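PDB 3S30: putative carbohydrate metabolism domain-containing protein from Bacteroides vulgatus, which is of unconfirmed function but is probably a carbohydrate-active protein, perhaps a glycoside hydrolase, built on a galactose-binding-like beta-sandwich that carries a sodium ion. Local coordinates for residues A[98-104]-A[128-134]; A[217-223]-A[344-350]; A[247-251]-A[266-271]. One frame throughout, in Å; residues are numbered along the deposited sequence.

Contact 1: residues A[98-104]-A[128-134]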
loop_
_atom_site.group_PDB
_atom_site.type_symbol
_atom_site.label_atom_id
_atom_site.label_comp_id
_atom_site.label_asym_id
_atom_site.label_seq_id
_atom_site.Cartn_x
_atom_site.Cartn_y
_atom_site.Cartn_z
ATOM N N LYS A 98 -7.196 -19.469 -10.359
ATOM C CA LYS A 98 -7.836 -18.228 -10.798
ATOM C C LYS A 98 -6.943 -17.031 -10.473
ATOM O O LYS A 98 -6.348 -16.961 -9.392
ATOM C CB LYS A 98 -9.207 -18.051 -10.139
ATOM C CG LYS A 98 -10.296 -18.958 -10.706
ATOM C CD LYS A 98 -11.641 -18.674 -10.046
ATOM C CE LYS A 98 -12.720 -19.642 -10.507
ATOM N NZ LYS A 98 -14.010 -19.402 -9.789
ATOM N N SER A 99 -6.850 -16.101 -11.421
ATOM C CA SER A 99 -6.120 -14.859 -11.220
ATOM C C SER A 99 -6.953 -13.895 -10.397
ATOM O O SER A 99 -8.179 -13.901 -10.481
ATOM C CB SER A 99 -5.771 -14.207 -12.564
ATOM O OG SER A 99 -5.162 -12.925 -12.392
ATOM N N ILE A 100 -6.281 -13.078 -9.591
ATOM C CA ILE A 100 -6.900 -11.862 -9.055
ATOM C C ILE A 100 -7.220 -10.915 -10.222
ATOM O O ILE A 100 -6.672 -11.080 -11.320
ATOM C CB ILE A 100 -5.985 -11.128 -8.037
ATOM C CG1 ILE A 100 -4.628 -10.763 -8.671
ATOM C CG2 ILE A 100 -5.802 -11.979 -6.757
ATOM C CD1 ILE A 100 -3.742 -9.925 -7.778
ATOM N N PRO A 101 -8.110 -9.932 -10.004
ATOM C CA PRO A 101 -8.301 -8.921 -11.035
ATOM C C PRO A 101 -7.048 -8.081 -11.234
ATOM O O PRO A 101 -6.204 -7.999 -10.328
ATOM C CB PRO A 101 -9.433 -8.047 -10.481
ATOM C CG PRO A 101 -10.084 -8.850 -9.431
ATOM C CD PRO A 101 -9.020 -9.728 -8.866
ATOM N N THR A 102 -6.926 -7.484 -12.418
ATOM C CA THR A 102 -5.799 -6.607 -12.732
ATOM C C THR A 102 -6.207 -5.146 -12.867
ATOM O O THR A 102 -5.345 -4.276 -13.048
ATOM C CB THR A 102 -5.070 -7.068 -14.001
ATOM O OG1 THR A 102 -5.990 -7.120 -15.109
ATOM C CG2 THR A 102 -4.436 -8.448 -13.760
ATOM N N VAL A 103 -7.508 -4.889 -12.757
ATOM C CA VAL A 103 -8.081 -3.541 -12.803
ATOM C C VAL A 103 -8.680 -3.254 -11.426
ATOM O O VAL A 103 -9.435 -4.070 -10.906
ATOM C CB VAL A 103 -9.181 -3.425 -13.917
ATOM C CG1 VAL A 103 -9.799 -2.050 -13.939
ATOM C CG2 VAL A 103 -8.591 -3.743 -15.284
ATOM N N PHE A 104 -8.332 -2.116 -10.833
ATOM C CA PHE A 104 -8.742 -1.803 -9.462
ATOM C C PHE A 104 -9.498 -0.476 -9.447
ATOM O O PHE A 104 -8.983 0.564 -9.898
ATOM C CB PHE A 104 -7.532 -1.794 -8.497
ATOM C CG PHE A 104 -6.608 -2.986 -8.673
ATOM C CD1 PHE A 104 -7.034 -4.269 -8.337
ATOM C CD2 PHE A 104 -5.336 -2.832 -9.216
ATOM C CE1 PHE A 104 -6.200 -5.379 -8.526
ATOM C CE2 PHE A 104 -4.489 -3.940 -9.400
ATOM C CZ PHE A 104 -4.928 -5.215 -9.056
ATOM N N GLY A 128 -15.145 -14.548 -12.895
ATOM C CA GLY A 128 -14.091 -15.437 -13.374
ATOM C C GLY A 128 -12.729 -15.139 -12.789
ATOM O O GLY A 128 -11.718 -15.621 -13.302
ATOM N N TYR A 129 -12.707 -14.342 -11.718
ATOM C CA TYR A 129 -11.483 -13.966 -11.027
ATOM C C TYR A 129 -11.652 -14.225 -9.529
ATOM O O TYR A 129 -12.768 -14.194 -9.015
ATOM C CB TYR A 129 -11.186 -12.481 -11.237
ATOM C CG TYR A 129 -10.765 -12.064 -12.631
ATOM C CD1 TYR A 129 -11.703 -11.665 -13.577
ATOM C CD2 TYR A 129 -9.424 -12.013 -12.983
ATOM C CE1 TYR A 129 -11.315 -11.253 -14.854
ATOM C CE2 TYR A 129 -9.022 -11.606 -14.254
ATOM C CZ TYR A 129 -9.970 -11.227 -15.185
ATOM O OH TYR A 129 -9.562 -10.827 -16.438
ATOM N N SER A 130 -10.550 -14.484 -8.833
ATOM C CA SER A 130 -10.575 -14.585 -7.372
ATOM C C SER A 130 -10.572 -13.187 -6.768
ATOM O O SER A 130 -9.799 -12.325 -7.170
ATOM C CB SER A 130 -9.370 -15.369 -6.842
ATOM O OG SER A 130 -9.565 -16.756 -7.013
ATOM N N THR A 131 -11.431 -12.968 -5.783
ATOM C CA THR A 131 -11.566 -11.652 -5.190
ATOM C C THR A 131 -10.273 -11.235 -4.498
ATOM O O THR A 131 -9.732 -11.978 -3.660
ATOM C CB THR A 131 -12.718 -11.624 -4.200
ATOM O OG1 THR A 131 -13.926 -11.959 -4.887
ATOM C CG2 THR A 131 -12.855 -10.247 -3.570
ATOM N N LEU A 132 -9.783 -10.056 -4.870
ATOM C CA LEU A 132 -8.695 -9.400 -4.161
ATOM C C LEU A 132 -9.257 -8.665 -2.957
ATOM O O LEU A 132 -10.093 -7.785 -3.100
ATOM C CB LEU A 132 -7.983 -8.399 -5.074
ATOM C CG LEU A 132 -6.716 -7.740 -4.516
ATOM C CD1 LEU A 132 -5.539 -8.761 -4.353
ATOM C CD2 LEU A 132 -6.328 -6.583 -5.429
ATOM N N THR A 133 -8.813 -9.043 -1.768
ATOM C CA THR A 133 -9.083 -8.273 -0.566
ATOM C C THR A 133 -7.803 -7.519 -0.207
ATOM O O THR A 133 -6.821 -8.135 0.209
ATOM C CB THR A 133 -9.514 -9.174 0.606
ATOM O OG1 THR A 133 -10.796 -9.743 0.313
ATOM C CG2 THR A 133 -9.605 -8.356 1.908
ATOM N N TRP A 134 -7.817 -6.200 -0.406
ATOM C CA TRP A 134 -6.689 -5.341 -0.045
ATOM C C TRP A 134 -6.428 -5.361 1.466
ATOM O O TRP A 134 -7.328 -5.592 2.262
ATOM C CB TRP A 134 -6.958 -3.874 -0.425
ATOM C CG TRP A 134 -7.006 -3.532 -1.890
ATOM C CD1 TRP A 134 -8.125 -3.438 -2.677
ATOM C CD2 TRP A 134 -5.896 -3.193 -2.729
ATOM N NE1 TRP A 134 -7.773 -3.075 -3.953
ATOM C CE2 TRP A 134 -6.410 -2.918 -4.011
ATOM C CE3 TRP A 134 -4.515 -3.093 -2.521
ATOM C CZ2 TRP A 134 -5.589 -2.551 -5.085
ATOM C CZ3 TRP A 134 -3.698 -2.727 -3.589
ATOM C CH2 TRP A 134 -4.241 -2.459 -4.853
HETATM O O HOH W 1 -8.879 -15.982 -13.969
#
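At the apolar centre of this contact lies Leu132, which meets three residues of 98-104. Its CD2 comes very close to Phe104 CE1, at 3.3 Å, its CD1 is 4.0 Å from Ile100 CG2, and its CB is 4.1 Å from Pro101 CD. On the Phe104 side, Trp134 directs the edge of its six-membered ring at the face of the Phe104 ring in a T-shaped (edge-to-face) stack, with centroids 5.3 Å apart and planes at 72°. On the other side the proline ring reaches Tyr129, with Pro101 CG 4.2 Å from Tyr129 CB.

Toward Lys98 and Gly128 the backbones take over. Ser130 N donates to Ser99 O at 2.9 Å, and Ile100 CA returns a CA-H...O contact to Ser130 O at 3.5 Å. At the polar edge a water donates to Gly128 O (2.9 Å) and accepts from Ser99 N (3.3 Å), and Lys98 CB rests 3.4 Å from Ser130 OG.

The two segments belong to different sheets: 103-104 pairs with strand 339-349, whereas 132-133 edges the three-stranded meander 108-114, 117-124, 132-133. The principle illustrated is the joining of two sheets by side chains: a loop and short strand of one pack on the edge strand of the other, with a single direct backbone hydrogen bond between the segments, in a domain consistent with a galactose-binding-like beta-sandwich.

Contact 2: residues A[217-223]-A[344-350]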
loop_
_atom_site.group_PDB
_atom_site.type_symbol
_atom_site.label_atom_id
_atom_site.label_comp_id
_atom_site.label_asym_id
_atom_site.label_seq_id
_atom_site.Cartn_x
_atom_site.Cartn_y
_atom_site.Cartn_z
ATOM N N GLU A 217 3.221 -12.017 -15.978
ATOM C CA GLU A 217 4.398 -11.161 -15.883
ATOM C C GLU A 217 3.940 -9.718 -16.110
ATOM O O GLU A 217 3.576 -9.349 -17.226
ATOM C CB GLU A 217 5.504 -11.598 -16.864
ATOM C CG GLU A 217 5.125 -12.779 -17.756
ATOM C CD GLU A 217 6.285 -13.384 -18.514
ATOM O OE1 GLU A 217 7.458 -13.106 -18.185
ATOM O OE2 GLU A 217 6.006 -14.161 -19.447
ATOM N N PRO A 218 3.906 -8.910 -15.033
ATOM C CA PRO A 218 3.449 -7.524 -15.158
ATOM C C PRO A 218 4.476 -6.654 -15.848
ATOM O O PRO A 218 5.675 -6.855 -15.655
ATOM C CB PRO A 218 3.272 -7.076 -13.707
ATOM C CG PRO A 218 4.227 -7.899 -12.934
ATOM C CD PRO A 218 4.273 -9.242 -13.641
ATOM N N ILE A 219 4.019 -5.701 -16.653
ATOM C CA ILE A 219 4.941 -4.788 -17.321
ATOM C C ILE A 219 4.777 -3.353 -16.849
ATOM O O ILE A 219 5.764 -2.636 -16.735
ATOM C CB ILE A 219 4.896 -4.896 -18.885
ATOM C CG1 ILE A 219 3.467 -4.850 -19.431
ATOM C CG2 ILE A 219 5.573 -6.178 -19.346
ATOM C CD1 ILE A 219 3.403 -5.040 -20.938
ATOM N N LYS A 220 3.557 -2.917 -16.555
ATOM C CA LYS A 220 3.393 -1.569 -16.016
ATOM C C LYS A 220 2.215 -1.400 -15.071
ATOM O O LYS A 220 1.215 -2.145 -15.132
ATOM C CB LYS A 220 3.380 -0.515 -17.137
ATOM C CG LYS A 220 2.320 -0.689 -18.186
ATOM C CD LYS A 220 2.542 0.243 -19.382
ATOM C CE LYS A 220 3.540 -0.352 -20.384
ATOM N NZ LYS A 220 3.849 0.564 -21.526
ATOM N N LEU A 221 2.381 -0.439 -14.163
ATOM C CA LEU A 221 1.346 -0.055 -13.217
ATOM C C LEU A 221 0.866 1.325 -13.619
ATOM O O LEU A 221 1.639 2.286 -13.600
ATOM C CB LEU A 221 1.900 -0.031 -11.772
ATOM C CG LEU A 221 0.898 0.348 -10.661
ATOM C CD1 LEU A 221 -0.185 -0.733 -10.485
ATOM C CD2 LEU A 221 1.607 0.620 -9.339
ATOM N N VAL A 222 -0.400 1.424 -14.010
ATOM C CA VAL A 222 -0.952 2.691 -14.445
ATOM C C VAL A 222 -2.124 3.035 -13.538
ATOM O O VAL A 222 -2.799 2.150 -13.040
ATOM C CB VAL A 222 -1.380 2.685 -15.957
ATOM C CG1 VAL A 222 -0.240 2.186 -16.850
ATOM C CG2 VAL A 222 -2.612 1.851 -16.179
ATOM N N GLY A 223 -2.337 4.331 -13.328
ATOM C CA GLY A 223 -3.447 4.827 -12.529
ATOM C C GLY A 223 -3.434 6.340 -12.498
ATOM O O GLY A 223 -2.674 6.969 -13.225
ATOM N N ASP A 344 -8.751 4.263 -10.624
ATOM C CA ASP A 344 -8.558 3.540 -11.881
ATOM C C ASP A 344 -7.129 3.020 -12.049
ATOM O O ASP A 344 -6.421 3.370 -12.996
ATOM C CB ASP A 344 -8.977 4.412 -13.066
ATOM C CG ASP A 344 -10.445 4.770 -13.025
ATOM O OD1 ASP A 344 -11.263 3.870 -12.747
ATOM O OD2 ASP A 344 -10.789 5.945 -13.281
ATOM N N LEU A 345 -6.731 2.183 -11.103
ATOM C CA LEU A 345 -5.422 1.550 -11.091
ATOM C C LEU A 345 -5.482 0.244 -11.878
ATOM O O LEU A 345 -6.422 -0.540 -11.728
ATOM C CB LEU A 345 -5.014 1.268 -9.643
ATOM C CG LEU A 345 -3.655 0.635 -9.389
ATOM C CD1 LEU A 345 -2.522 1.622 -9.710
ATOM C CD2 LEU A 345 -3.609 0.171 -7.946
ATOM N N GLU A 346 -4.486 0.014 -12.725
ATOM C CA GLU A 346 -4.408 -1.237 -13.485
ATOM C C GLU A 346 -2.988 -1.786 -13.516
ATOM O O GLU A 346 -2.039 -1.060 -13.793
ATOM C CB GLU A 346 -4.921 -1.056 -14.914
ATOM C CG GLU A 346 -4.642 -2.271 -15.793
ATOM C CD GLU A 346 -5.364 -2.254 -17.122
ATOM O OE1 GLU A 346 -5.878 -1.187 -17.517
ATOM O OE2 GLU A 346 -5.404 -3.322 -17.772
ATOM N N LEU A 347 -2.868 -3.077 -13.221
ATOM C CA LEU A 347 -1.625 -3.825 -13.425
ATOM C C LEU A 347 -1.631 -4.367 -14.860
ATOM O O LEU A 347 -2.272 -5.375 -15.146
ATOM C CB LEU A 347 -1.532 -4.953 -12.398
ATOM C CG LEU A 347 -0.192 -5.633 -12.133
ATOM C CD1 LEU A 347 0.838 -4.680 -11.563
ATOM C CD2 LEU A 347 -0.400 -6.791 -11.184
ATOM N N VAL A 348 -0.945 -3.675 -15.766
ATOM C CA VAL A 348 -0.865 -4.108 -17.171
ATOM C C VAL A 348 0.170 -5.219 -17.334
ATOM O O VAL A 348 1.355 -5.008 -17.081
ATOM C CB VAL A 348 -0.485 -2.940 -18.110
ATOM C CG1 VAL A 348 -0.365 -3.431 -19.565
ATOM C CG2 VAL A 348 -1.501 -1.790 -17.977
ATOM N N CYS A 349 -0.275 -6.391 -17.773
ATOM C CA CYS A 349 0.588 -7.575 -17.828
ATOM C C CYS A 349 0.906 -8.022 -19.239
ATOM O O CYS A 349 0.313 -7.546 -20.210
ATOM C CB CYS A 349 -0.052 -8.722 -17.049
ATOM S SG CYS A 349 -0.233 -8.338 -15.303
ATOM N N LYS A 350 1.860 -8.946 -19.337
ATOM C CA LYS A 350 2.279 -9.506 -20.620
ATOM C C LYS A 350 1.239 -10.507 -21.126
ATOM O O LYS A 350 0.423 -11.017 -20.355
ATOM C CB LYS A 350 3.642 -10.184 -20.478
ATOM C CG LYS A 350 4.331 -10.497 -21.792
ATOM C CD LYS A 350 5.570 -11.355 -21.566
ATOM C CE LYS A 350 6.314 -11.625 -22.867
ATOM N NZ LYS A 350 7.484 -12.538 -22.673
#
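Strands 218-223 and 345-349 run antiparallel, their axes 4.5 Å apart at closest approach and their directions 151° apart. Val222 and Glu346 form one hydrogen-bonded pair (Val222 N to Glu346 O 3.0 Å, Glu346 N to Val222 O 2.7 Å), and Lys220 and Val348 another (Lys220 N to Val348 O 3.1 Å, Val348 N to Lys220 O 2.7 Å). Val348 O also accepts from Ile219 N at 2.8 Å, so Ile219 and Lys220 together face Val348: a classic beta bulge that shifts the register by one. Past it, Lys350 N still reaches Glu217 O at 2.8 Å.

The side chains divide between two faces. On one, Leu221 CD1 meets Leu345 CD1 at 3.4 Å and Leu347 CD1 at 4.2 Å, a leucine cluster that packs on Ile321 and Val319 of strand 317-324. On the other, Val222 CG2 lies 4.2 Å from Val348 CG2, beside Glu346 and Lys220, whose amine makes a salt bridge to Glu295.

Glu217 OE2 and Lys350 NZ, 3.9 Å apart, add a long salt bridge beside that last backbone bond. The chemistry is that of an amphipathic sheet: backbone bonds set the register, leucines supply the buried face, and charged groups are kept to the more open face and the end.

Contact 3: residues A[247-251]-A[266-271]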
loop_
_atom_site.group_PDB
_atom_site.type_symbol
_atom_site.label_atom_id
_atom_site.label_comp_id
_atom_site.label_asym_id
_atom_site.label_seq_id
_atom_site.Cartn_x
_atom_site.Cartn_y
_atom_site.Cartn_z
ATOM N N ASN A 247 4.405 7.605 -1.771
ATOM C CA ASN A 247 5.075 6.562 -2.542
ATOM C C ASN A 247 4.062 5.678 -3.252
ATOM O O ASN A 247 2.972 5.450 -2.759
ATOM C CB ASN A 247 6.030 5.729 -1.662
ATOM C CG ASN A 247 7.136 5.034 -2.477
ATOM O OD1 ASN A 247 7.171 5.125 -3.699
ATOM N ND2 ASN A 247 8.020 4.322 -1.795
ATOM N N ILE A 248 4.432 5.235 -4.445
ATOM C CA ILE A 248 3.698 4.218 -5.184
ATOM C C ILE A 248 4.748 3.293 -5.788
ATOM O O ILE A 248 5.704 3.757 -6.429
ATOM C CB ILE A 248 2.835 4.827 -6.324
ATOM C CG1 ILE A 248 1.719 5.713 -5.758
ATOM C CG2 ILE A 248 2.213 3.723 -7.218
ATOM C CD1 ILE A 248 0.790 6.304 -6.866
ATOM N N TYR A 249 4.582 1.993 -5.568
ATOM C CA TYR A 249 5.407 0.992 -6.236
ATOM C C TYR A 249 4.728 -0.384 -6.304
ATOM O O TYR A 249 3.677 -0.623 -5.698
ATOM C CB TYR A 249 6.779 0.879 -5.564
ATOM C CG TYR A 249 6.774 0.328 -4.155
ATOM C CD1 TYR A 249 6.568 1.161 -3.064
ATOM C CD2 TYR A 249 7.017 -1.022 -3.909
ATOM C CE1 TYR A 249 6.584 0.675 -1.776
ATOM C CE2 TYR A 249 7.020 -1.523 -2.614
ATOM C CZ TYR A 249 6.794 -0.664 -1.550
ATOM O OH TYR A 249 6.802 -1.133 -0.253
ATOM N N ALA A 250 5.346 -1.283 -7.064
ATOM C CA ALA A 250 4.848 -2.640 -7.210
ATOM C C ALA A 250 6.023 -3.590 -7.279
ATOM O O ALA A 250 7.093 -3.233 -7.779
ATOM C CB ALA A 250 3.979 -2.770 -8.458
ATOM N N LEU A 251 5.805 -4.802 -6.781
ATOM C CA LEU A 251 6.845 -5.809 -6.685
ATOM C C LEU A 251 6.408 -7.061 -7.438
ATOM O O LEU A 251 5.221 -7.390 -7.476
ATOM C CB LEU A 251 7.081 -6.155 -5.212
ATOM C CG LEU A 251 7.409 -4.993 -4.267
ATOM C CD1 LEU A 251 7.299 -5.436 -2.815
ATOM C CD2 LEU A 251 8.793 -4.442 -4.549
ATOM N N ILE A 266 11.694 -3.799 2.175
ATOM C CA ILE A 266 11.995 -3.705 0.753
ATOM C C ILE A 266 12.146 -2.242 0.297
ATOM O O ILE A 266 13.076 -1.913 -0.436
ATOM C CB ILE A 266 10.915 -4.452 -0.086
ATOM C CG1 ILE A 266 11.419 -4.753 -1.493
ATOM C CG2 ILE A 266 9.616 -3.658 -0.157
ATOM C CD1 ILE A 266 12.589 -5.757 -1.515
ATOM N N ALA A 267 11.266 -1.360 0.772
ATOM C CA ALA A 267 11.323 0.054 0.407
ATOM C C ALA A 267 12.446 0.818 1.126
ATOM O O ALA A 267 12.732 1.959 0.768
ATOM C CB ALA A 267 9.958 0.731 0.662
ATOM N N LYS A 268 13.055 0.213 2.146
ATOM C CA LYS A 268 14.185 0.831 2.863
ATOM C C LYS A 268 15.541 0.336 2.351
ATOM O O LYS A 268 16.591 0.821 2.788
ATOM C CB LYS A 268 14.071 0.571 4.374
ATOM C CG LYS A 268 13.481 1.731 5.193
ATOM C CD LYS A 268 12.204 2.323 4.590
ATOM C CE LYS A 268 11.791 3.580 5.346
ATOM N NZ LYS A 268 10.934 4.504 4.564
ATOM N N ASN A 269 15.502 -0.614 1.415
ATOM C CA ASN A 269 16.695 -1.245 0.883
ATOM C C ASN A 269 16.814 -1.148 -0.629
ATOM O O ASN A 269 17.192 -2.112 -1.289
ATOM C CB ASN A 269 16.706 -2.712 1.312
ATOM C CG ASN A 269 17.516 -2.936 2.540
ATOM O OD1 ASN A 269 16.993 -3.343 3.580
ATOM N ND2 ASN A 269 18.804 -2.650 2.447
ATOM N N ASN A 270 16.491 0.024 -1.172
ATOM C CA ASN A 270 16.568 0.269 -2.612
ATOM C C ASN A 270 15.754 -0.751 -3.443
ATOM O O ASN A 270 16.043 -0.971 -4.612
ATOM C CB ASN A 270 18.053 0.294 -3.042
ATOM C CG ASN A 270 18.270 0.914 -4.425
ATOM O OD1 ASN A 270 17.911 2.064 -4.670
ATOM N ND2 ASN A 270 18.865 0.145 -5.330
ATOM N N TYR A 271 14.739 -1.368 -2.837
ATOM C CA TYR A 271 13.947 -2.436 -3.488
ATOM C C TYR A 271 14.788 -3.685 -3.856
ATOM O O TYR A 271 14.481 -4.388 -4.822
ATOM C CB TYR A 271 13.150 -1.860 -4.693
ATOM C CG TYR A 271 12.345 -0.637 -4.281
ATOM C CD1 TYR A 271 11.063 -0.771 -3.767
ATOM C CD2 TYR A 271 12.899 0.641 -4.337
ATOM C CE1 TYR A 271 10.335 0.338 -3.345
ATOM C CE2 TYR A 271 12.188 1.756 -3.909
ATOM C CZ TYR A 271 10.902 1.596 -3.412
ATOM O OH TYR A 271 10.188 2.693 -2.988
#
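Every second residue of strand 247-251 turns its side chain toward the loop 266-271. Asn247 comes first, its amide beside the phenol oxygen of Tyr271 at the far end of that ring. Ile248 points the other way, and Tyr249 then makes the central contact. The edge of Tyr271 is directed at the face of the Tyr249 ring in a T-shaped (edge-to-face) stack, with centroids 5.0 Å apart and planes at 66°; Tyr249 OH meanwhile lies 3.8 Å from both Ile266 CG2 and Ala267 CB. Ala250 again faces away, before Leu251 sets its CD1 3.9 Å from Ile266 CG2 and its CD2 4.4 Å from Tyr271 CD1.

The loop is tied back on itself by a hydrogen bond from Tyr271 N to Ile266 O (3.0 Å), which brings Ile266 and Tyr271 together on the side facing the strand. Phe210 of strand 208-213 flanks Tyr249, Leu251 and Ile266. The alternation is characteristic of a beta-strand with two differently packed faces, here one face of a large antiparallel sheet covered by a connecting loop.

Overall arrangement
All three contacts reach the same large antiparallel sheet, which contact 1 joins to a separate three-stranded sheet and contact 3 to a connecting loop. Contact 1 is complete along the chain before contact 2 opens; in sequence, both segments of contact 3 lie between those of contact 2. Centres of contacts 1 and 2 are about 13 Å apart, and strand 103-104 pairs directly with 339-349, probably through Phe104 N to Leu345 O (2.6 Å). Contacts 2 and 3, about 16 Å apart between centres, meet where Leu221 packs on Ile248 and Ala250. Contacts 1 and 3, about 22 Å apart, do not touch. Contact 2 thus links the modelled N-terminal segment, the C-terminal strand and the domain's middle.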